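Local coordinates for probable acetyltransferase (Pseudomonas aeruginosa PAO1, PDB 2EUI) that probably transfers an acyl group, most likely acetyl from acetyl-coenzyme A, to an acceptor that the structure alone does not show, at the interface of chains A and B. Sequence-based numbering; all coordinates share one arbitrary frame. Chains: chain A/B, Probable acetyltransferase.

Contact 1: the interface of chains A and B. Residues chain A 67-69, 80, 116; chain B 67-69, 80, 116.
A:Ile80 and B:Ile80 meet tip to tip across the two-fold axis of a homodimeric GNAT-family acetyltransferase, their CD1 methyls 3.7 Å apart. Both side chains have the same shape: CG1 lies anti to the carbonyl carbon (chi1 about -58° in both chains) and chi2 is extended, which carries each CD1 straight out of strand 76-86 to the partner. The apolar contact widens where A:Ile80 CD1 also packs on B:Ser69, 3.9 Å from its CB.

Water-mediated links join the facing 60-71 strands. The carbonyl oxygens A:Pro68 O and B:Pro68 O, both acceptors, are 4.2 Å apart and are bridged by waters 1 and 2, each of which lies 2.7 Å from A:Pro68 O and 2.7 Å from B:Pro68 O. Water 2 is additionally held by the hydroxyl A:Ser69 OG at 3.0 Å, so a serine of one chain helps to fix a water shared by both backbones.

The arginine pair is less symmetric. A:Arg116 is bent at chi2 (-80°), whereas B:Arg116 runs extended from CG to NE. The A guanidinium NH2 approaches the aliphatic CD of B:Arg116 at 3.5 Å, with the two guanidinium planes turned 60° apart; like charges so near would be expected to cost some energy unless other groups offset them.

Together the methyl pair and the bridging waters join equivalent strands of the two subunits at the centre of the dimer.

Contact 2: the interface of chains A and B. Residues chain A 70-72, 76; chain B 37, 41, 67.
Strand 60-71 of chain A, with the loop residue A:Ser72 that follows it, meets helix 31-44 and strand 60-71 of chain B. A:Phe70 is the main apolar element, losing 66 Å² of surface to the partner. Its ring is stacked with the guanidinium of B:Arg41, the two planes 29° apart. The terminal nitrogen NH1 lies over the ring face, 3.5 Å from the centroid and displaced toward the rim, a cation-pi arrangement. In the arginine, chi2 (54°) places the CD methylene against the ring, 3.5 Å from A:Phe70 CD2, and chi3 (59°) turns NE and the guanidinium over its face.

B:Phe37 and A:Phe70 slide past each other in opposite directions, and the CZ of B:Phe37 touches the CB of A:Phe70 at 3.7 Å. The B:Phe37 ring in turn carries NE of B:Arg41 over one face, an intrachain contact that may help to position the guanidinium. The ring of B:Tyr67 reaches the same A:Phe70 CB through its CE1, so the methylene is touched by two aromatic residues of the partner. Beyond it, the phenol OH of B:Tyr67 hydrogen-bonds the hydroxyl OG of A:Ser72 at 2.7 Å.

Contact 3: the interface of chains A and B. Residues chain A 142-144; chain B 127, 131, 137-138.
A:Lys142 and A:Tyr144 of one GNAT-family subunit reach helix 124-131 of the other, while the backbones meet beside them.

Backbone pairing comes from an antiparallel beta bridge between A:Tyr144 and B:Glu137. Next to it, B:Asp138 N donates to A:Asn143 O at 2.9 Å, with 150° at the hydrogen.

Charged and polar side-chain bonds converge on the lysine ammonium. A:Lys142 is fully extended, CG anti to the backbone N (chi1 -177°), and this stretch takes NZ to the helix. There NZ donates to the amide oxygen OE1 of B:Gln127 at 2.8 Å, tilted 32° from the carbonyl plane. It also forms a salt bridge with the carboxylate oxygen OE2 of B:Glu131 at 3.1 Å, coming from above the carboxylate plane. Within chain A, NZ donates to the phenol OH of A:Tyr144 at 2.6 Å. A:Tyr144 OH donates to the anti lone pair of B:Glu131 OE2 at 2.5 Å, and this oxygen lies at the edge of the phenol ring, in its plane. One oxygen thus accepts from both lysine and tyrosine, which would probably favour its charged form.

Water 3 lies 2.9 Å from A:Lys142 NZ and links it to B:Glu137 OE2; the four neighbours of NZ must share three N-H groups.

Apolar packing places the CG methylene of B:Glu131 3.4 Å from A:Tyr144 CE2. B:Glu137 CD makes a van der Waals contact with A:Lys142 CE, these two side chains crossing at about a right angle.

Contact 1: the interface of chains A and B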
loop_
_atom_site.group_PDB
_atom_site.type_symbol
_atom_site.label_atom_id
_atom_site.label_comp_id
_atom_site.label_asym_id
_atom_site.label_seq_id
_atom_site.Cartn_x
_atom_site.Cartn_y
_atom_site.Cartn_z
ATOM N N TYR A 67 -2.119 3.068 5.841
ATOM C CA TYR A 67 -0.767 2.534 5.695
ATOM C C TYR A 67 0.072 3.524 4.909
ATOM O O TYR A 67 -0.315 3.959 3.829
ATOM C CB TYR A 67 -0.772 1.187 4.970
ATOM C CG TYR A 67 -1.533 0.111 5.696
ATOM C CD1 TYR A 67 -1.368 -0.079 7.069
ATOM C CD2 TYR A 67 -2.436 -0.709 5.019
ATOM C CE1 TYR A 67 -2.089 -1.059 7.754
ATOM C CE2 TYR A 67 -3.161 -1.692 5.692
ATOM C CZ TYR A 67 -2.983 -1.860 7.059
ATOM O OH TYR A 67 -3.677 -2.838 7.730
ATOM N N PRO A 68 1.239 3.896 5.448
ATOM C CA PRO A 68 2.148 4.841 4.794
ATOM C C PRO A 68 2.741 4.269 3.500
ATOM O O PRO A 68 3.132 3.103 3.455
ATOM C CB PRO A 68 3.213 5.068 5.855
ATOM C CG PRO A 68 3.304 3.716 6.494
ATOM C CD PRO A 68 1.847 3.353 6.675
ATOM N N SER A 69 2.790 5.084 2.449
ATOM C CA SER A 69 3.354 4.650 1.173
ATOM C C SER A 69 4.006 5.813 0.428
ATOM O O SER A 69 4.080 6.919 0.952
ATOM C CB SER A 69 2.281 4.001 0.295
ATOM O OG SER A 69 2.891 3.277 -0.769
ATOM N N ILE A 80 -2.438 4.969 2.022
ATOM C CA ILE A 80 -3.358 3.903 1.695
ATOM C C ILE A 80 -4.352 3.859 2.843
ATOM O O ILE A 80 -3.964 3.829 4.012
ATOM C CB ILE A 80 -2.650 2.540 1.618
ATOM C CG1 ILE A 80 -1.530 2.578 0.580
ATOM C CG2 ILE A 80 -3.646 1.463 1.265
ATOM C CD1 ILE A 80 -0.851 1.235 0.379
ATOM N N ARG A 116 -5.070 6.498 -1.445
ATOM C CA ARG A 116 -5.581 5.416 -2.267
ATOM C C ARG A 116 -6.321 4.436 -1.360
ATOM O O ARG A 116 -5.858 4.113 -0.267
ATOM C CB ARG A 116 -4.405 4.744 -2.994
ATOM C CG ARG A 116 -4.735 3.480 -3.780
ATOM C CD ARG A 116 -4.841 2.235 -2.874
ATOM N NE ARG A 116 -4.846 0.976 -3.628
ATOM C CZ ARG A 116 -3.821 0.534 -4.364
ATOM N NH1 ARG A 116 -2.695 1.245 -4.454
ATOM N NH2 ARG A 116 -3.917 -0.627 -5.009
ATOM N N TYR B 67 6.344 -1.499 -2.716
ATOM C CA TYR B 67 6.081 -0.813 -1.456
ATOM C C TYR B 67 5.244 -1.750 -0.605
ATOM O O TYR B 67 4.442 -2.532 -1.127
ATOM C CB TYR B 67 5.343 0.500 -1.692
ATOM C CG TYR B 67 6.223 1.589 -2.256
ATOM C CD1 TYR B 67 7.237 2.153 -1.493
ATOM C CD2 TYR B 67 6.065 2.031 -3.570
ATOM C CE1 TYR B 67 8.083 3.132 -2.025
ATOM C CE2 TYR B 67 6.903 3.004 -4.114
ATOM C CZ TYR B 67 7.908 3.548 -3.338
ATOM O OH TYR B 67 8.740 4.499 -3.869
ATOM N N PRO B 68 5.431 -1.694 0.721
ATOM C CA PRO B 68 4.714 -2.528 1.689
ATOM C C PRO B 68 3.306 -2.047 2.033
ATOM O O PRO B 68 3.076 -0.860 2.210
ATOM C CB PRO B 68 5.622 -2.467 2.908
ATOM C CG PRO B 68 6.067 -1.043 2.883
ATOM C CD PRO B 68 6.428 -0.850 1.412
ATOM N N SER B 69 2.381 -2.994 2.137
ATOM C CA SER B 69 0.995 -2.733 2.516
ATOM C C SER B 69 0.465 -3.980 3.259
ATOM O O SER B 69 1.132 -5.015 3.306
ATOM C CB SER B 69 0.151 -2.458 1.274
ATOM O OG SER B 69 -1.169 -2.078 1.625
ATOM N N ILE B 80 2.992 -4.238 -3.138
ATOM C CA ILE B 80 2.589 -3.415 -4.273
ATOM C C ILE B 80 3.764 -3.129 -5.209
ATOM O O ILE B 80 4.671 -2.354 -4.881
ATOM C CB ILE B 80 1.981 -2.084 -3.783
ATOM C CG1 ILE B 80 0.770 -2.382 -2.891
ATOM C CG2 ILE B 80 1.594 -1.212 -4.964
ATOM C CD1 ILE B 80 0.201 -1.169 -2.190
ATOM N N ARG B 116 0.085 -6.568 -6.046
ATOM C CA ARG B 116 -0.766 -5.720 -6.873
ATOM C C ARG B 116 0.093 -4.906 -7.825
ATOM O O ARG B 116 1.244 -4.612 -7.517
ATOM C CB ARG B 116 -1.551 -4.728 -6.009
ATOM C CG ARG B 116 -2.777 -5.233 -5.284
ATOM C CD ARG B 116 -3.370 -4.071 -4.485
ATOM N NE ARG B 116 -4.614 -4.429 -3.813
ATOM C CZ ARG B 116 -5.760 -4.679 -4.441
ATOM N NH1 ARG B 116 -5.833 -4.605 -5.770
ATOM N NH2 ARG B 116 -6.834 -5.020 -3.738
HETATM O O HOH W 1 2.812 0.621 4.438
HETATM O O HOH W 2 3.954 1.549 1.390
#

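Contact 2: the interface of chains A and B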
loop_
_atom_site.group_PDB
_atom_site.type_symbol
_atom_site.label_atom_id
_atom_site.label_comp_id
_atom_site.label_asym_id
_atom_site.label_seq_id
_atom_site.Cartn_x
_atom_site.Cartn_y
_atom_site.Cartn_z
ATOM N N PHE A 70 4.477 5.558 -0.789
ATOM C CA PHE A 70 5.147 6.591 -1.583
ATOM C C PHE A 70 4.900 6.448 -3.078
ATOM O O PHE A 70 4.503 5.393 -3.570
ATOM C CB PHE A 70 6.672 6.542 -1.367
ATOM C CG PHE A 70 7.104 6.828 0.037
ATOM C CD1 PHE A 70 7.211 8.133 0.498
ATOM C CD2 PHE A 70 7.370 5.789 0.917
ATOM C CE1 PHE A 70 7.568 8.393 1.811
ATOM C CE2 PHE A 70 7.727 6.046 2.227
ATOM C CZ PHE A 70 7.825 7.354 2.670
ATOM N N SER A 71 5.159 7.532 -3.795
ATOM C CA SER A 71 5.041 7.556 -5.243
ATOM C C SER A 71 6.462 7.801 -5.737
ATOM O O SER A 71 7.059 8.839 -5.445
ATOM C CB SER A 71 4.122 8.692 -5.687
ATOM O OG SER A 71 4.025 8.712 -7.099
ATOM N N SER A 72 7.021 6.841 -6.458
ATOM C CA SER A 72 8.388 6.999 -6.954
ATOM C C SER A 72 8.436 8.084 -8.017
ATOM O O SER A 72 9.414 8.822 -8.122
ATOM C CB SER A 72 8.917 5.679 -7.534
ATOM O OG SER A 72 9.085 4.697 -6.524
ATOM N N LYS A 76 6.881 11.815 -3.686
ATOM C CA LYS A 76 6.082 12.290 -2.577
ATOM C C LYS A 76 5.355 11.139 -1.861
ATOM O O LYS A 76 5.297 9.998 -2.355
ATOM C CB LYS A 76 5.077 13.324 -3.086
ATOM C CG LYS A 76 5.666 14.668 -3.474
ATOM C CD LYS A 76 4.614 15.522 -4.163
ATOM C CE LYS A 76 4.791 17.012 -3.861
ATOM N NZ LYS A 76 4.560 17.351 -2.413
ATOM N N PHE B 37 15.561 10.374 -2.089
ATOM C CA PHE B 37 14.362 9.554 -1.919
ATOM C C PHE B 37 14.692 8.073 -1.743
ATOM O O PHE B 37 14.117 7.378 -0.896
ATOM C CB PHE B 37 13.479 9.721 -3.149
ATOM C CG PHE B 37 12.199 8.938 -3.101
ATOM C CD1 PHE B 37 11.079 9.445 -2.446
ATOM C CD2 PHE B 37 12.105 7.698 -3.726
ATOM C CE1 PHE B 37 9.886 8.728 -2.418
ATOM C CE2 PHE B 37 10.915 6.977 -3.700
ATOM C CZ PHE B 37 9.805 7.497 -3.045
ATOM N N ARG B 41 14.342 5.642 1.632
ATOM C CA ARG B 41 13.550 4.427 1.510
ATOM C C ARG B 41 14.400 3.219 1.912
ATOM O O ARG B 41 13.931 2.332 2.633
ATOM C CB ARG B 41 13.052 4.261 0.073
ATOM C CG ARG B 41 11.553 4.045 -0.034
ATOM C CD ARG B 41 10.813 5.151 0.691
ATOM N NE ARG B 41 11.137 6.456 0.136
ATOM C CZ ARG B 41 11.167 7.585 0.839
ATOM N NH1 ARG B 41 10.892 7.585 2.141
ATOM N NH2 ARG B 41 11.491 8.723 0.236
ATOM N N TYR B 67 6.344 -1.499 -2.716
ATOM C CA TYR B 67 6.081 -0.813 -1.456
ATOM C C TYR B 67 5.244 -1.750 -0.605
ATOM O O TYR B 67 4.442 -2.532 -1.127
ATOM C CB TYR B 67 5.343 0.500 -1.692
ATOM C CG TYR B 67 6.223 1.589 -2.256
ATOM C CD1 TYR B 67 7.237 2.153 -1.493
ATOM C CD2 TYR B 67 6.065 2.031 -3.570
ATOM C CE1 TYR B 67 8.083 3.132 -2.025
ATOM C CE2 TYR B 67 6.903 3.004 -4.114
ATOM C CZ TYR B 67 7.908 3.548 -3.338
ATOM O OH TYR B 67 8.740 4.499 -3.869
#

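Contact 3: the interface of chains A and B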
loop_
_atom_site.group_PDB
_atom_site.type_symbol
_atom_site.label_atom_id
_atom_site.label_comp_id
_atom_site.label_asym_id
_atom_site.label_seq_id
_atom_site.Cartn_x
_atom_site.Cartn_y
_atom_site.Cartn_z
ATOM N N LYS A 142 -5.388 0.018 -15.532
ATOM C CA LYS A 142 -5.794 -1.370 -15.350
ATOM C C LYS A 142 -5.145 -1.914 -14.082
ATOM O O LYS A 142 -3.923 -1.860 -13.936
ATOM C CB LYS A 142 -5.359 -2.205 -16.561
ATOM C CG LYS A 142 -5.792 -3.657 -16.524
ATOM C CD LYS A 142 -5.402 -4.383 -17.806
ATOM C CE LYS A 142 -6.058 -5.762 -17.884
ATOM N NZ LYS A 142 -5.641 -6.545 -19.090
ATOM N N ASN A 143 -5.967 -2.433 -13.171
ATOM C CA ASN A 143 -5.489 -2.983 -11.903
ATOM C C ASN A 143 -5.306 -4.500 -11.878
ATOM O O ASN A 143 -6.208 -5.264 -12.231
ATOM C CB ASN A 143 -6.428 -2.555 -10.785
ATOM C CG ASN A 143 -6.388 -1.073 -10.551
ATOM O OD1 ASN A 143 -7.156 -0.529 -9.757
ATOM N ND2 ASN A 143 -5.478 -0.401 -11.243
ATOM N N TYR A 144 -4.126 -4.931 -11.446
ATOM C CA TYR A 144 -3.818 -6.353 -11.385
ATOM C C TYR A 144 -3.690 -6.949 -9.989
ATOM O O TYR A 144 -3.439 -6.254 -9.007
ATOM C CB TYR A 144 -2.542 -6.643 -12.167
ATOM C CG TYR A 144 -2.736 -6.584 -13.658
ATOM C CD1 TYR A 144 -2.765 -5.361 -14.330
ATOM C CD2 TYR A 144 -2.922 -7.754 -14.398
ATOM C CE1 TYR A 144 -2.974 -5.303 -15.703
ATOM C CE2 TYR A 144 -3.135 -7.708 -15.769
ATOM C CZ TYR A 144 -3.158 -6.481 -16.415
ATOM O OH TYR A 144 -3.355 -6.437 -17.772
ATOM N N GLN B 127 0.978 -4.876 -19.594
ATOM C CA GLN B 127 -0.033 -5.891 -19.308
ATOM C C GLN B 127 0.384 -7.285 -19.761
ATOM O O GLN B 127 0.126 -8.281 -19.069
ATOM C CB GLN B 127 -1.360 -5.503 -19.967
ATOM C CG GLN B 127 -2.010 -4.273 -19.356
ATOM C CD GLN B 127 -3.212 -3.805 -20.150
ATOM O OE1 GLN B 127 -4.108 -4.598 -20.459
ATOM N NE2 GLN B 127 -3.244 -2.512 -20.487
ATOM N N GLU B 131 0.722 -10.081 -16.984
ATOM C CA GLU B 131 -0.101 -11.273 -17.166
ATOM C C GLU B 131 0.817 -12.469 -17.379
ATOM O O GLU B 131 0.489 -13.606 -17.035
ATOM C CB GLU B 131 -1.044 -11.075 -18.359
ATOM C CG GLU B 131 -2.149 -10.081 -18.043
ATOM C CD GLU B 131 -2.908 -9.587 -19.256
ATOM O OE1 GLU B 131 -3.230 -10.399 -20.153
ATOM O OE2 GLU B 131 -3.203 -8.375 -19.295
ATOM N N GLU B 137 -6.584 -9.430 -14.047
ATOM C CA GLU B 137 -7.338 -8.209 -13.796
ATOM C C GLU B 137 -8.204 -8.309 -12.540
ATOM O O GLU B 137 -9.186 -9.054 -12.486
ATOM C CB GLU B 137 -8.199 -7.849 -15.009
ATOM C CG GLU B 137 -8.527 -6.369 -15.077
ATOM C CD GLU B 137 -9.193 -5.979 -16.380
ATOM O OE1 GLU B 137 -9.155 -4.771 -16.719
ATOM O OE2 GLU B 137 -9.754 -6.878 -17.052
ATOM N N ASP B 138 -7.814 -7.538 -11.536
ATOM C CA ASP B 138 -8.494 -7.494 -10.252
ATOM C C ASP B 138 -10.019 -7.443 -10.335
ATOM O O ASP B 138 -10.603 -6.393 -10.610
ATOM C CB ASP B 138 -7.956 -6.302 -9.458
ATOM C CG ASP B 138 -8.703 -6.075 -8.165
ATOM O OD1 ASP B 138 -9.083 -7.075 -7.523
ATOM O OD2 ASP B 138 -8.892 -4.897 -7.788
HETATM O O HOH W 3 -7.867 -8.276 -18.551
#

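Contacts 1 and 2 are neighbours, their C-alpha centres about 10 Å apart, and both use strands 60-71 of the two chains; B:Tyr67 belongs to each. Contact 3 lies about 17 Å from contact 1 and about 22 Å from contact 2, and brings in the C-terminal segment of chain A and helix 124-131 of chain B. Because the interface is two-fold symmetric, contacts 2 and 3 each recur with the chains exchanged, whereas contact 1 lies about the axis. Central strands and more distant C-terminal segments therefore both contribute to the interface, consistent with a dimeric protein.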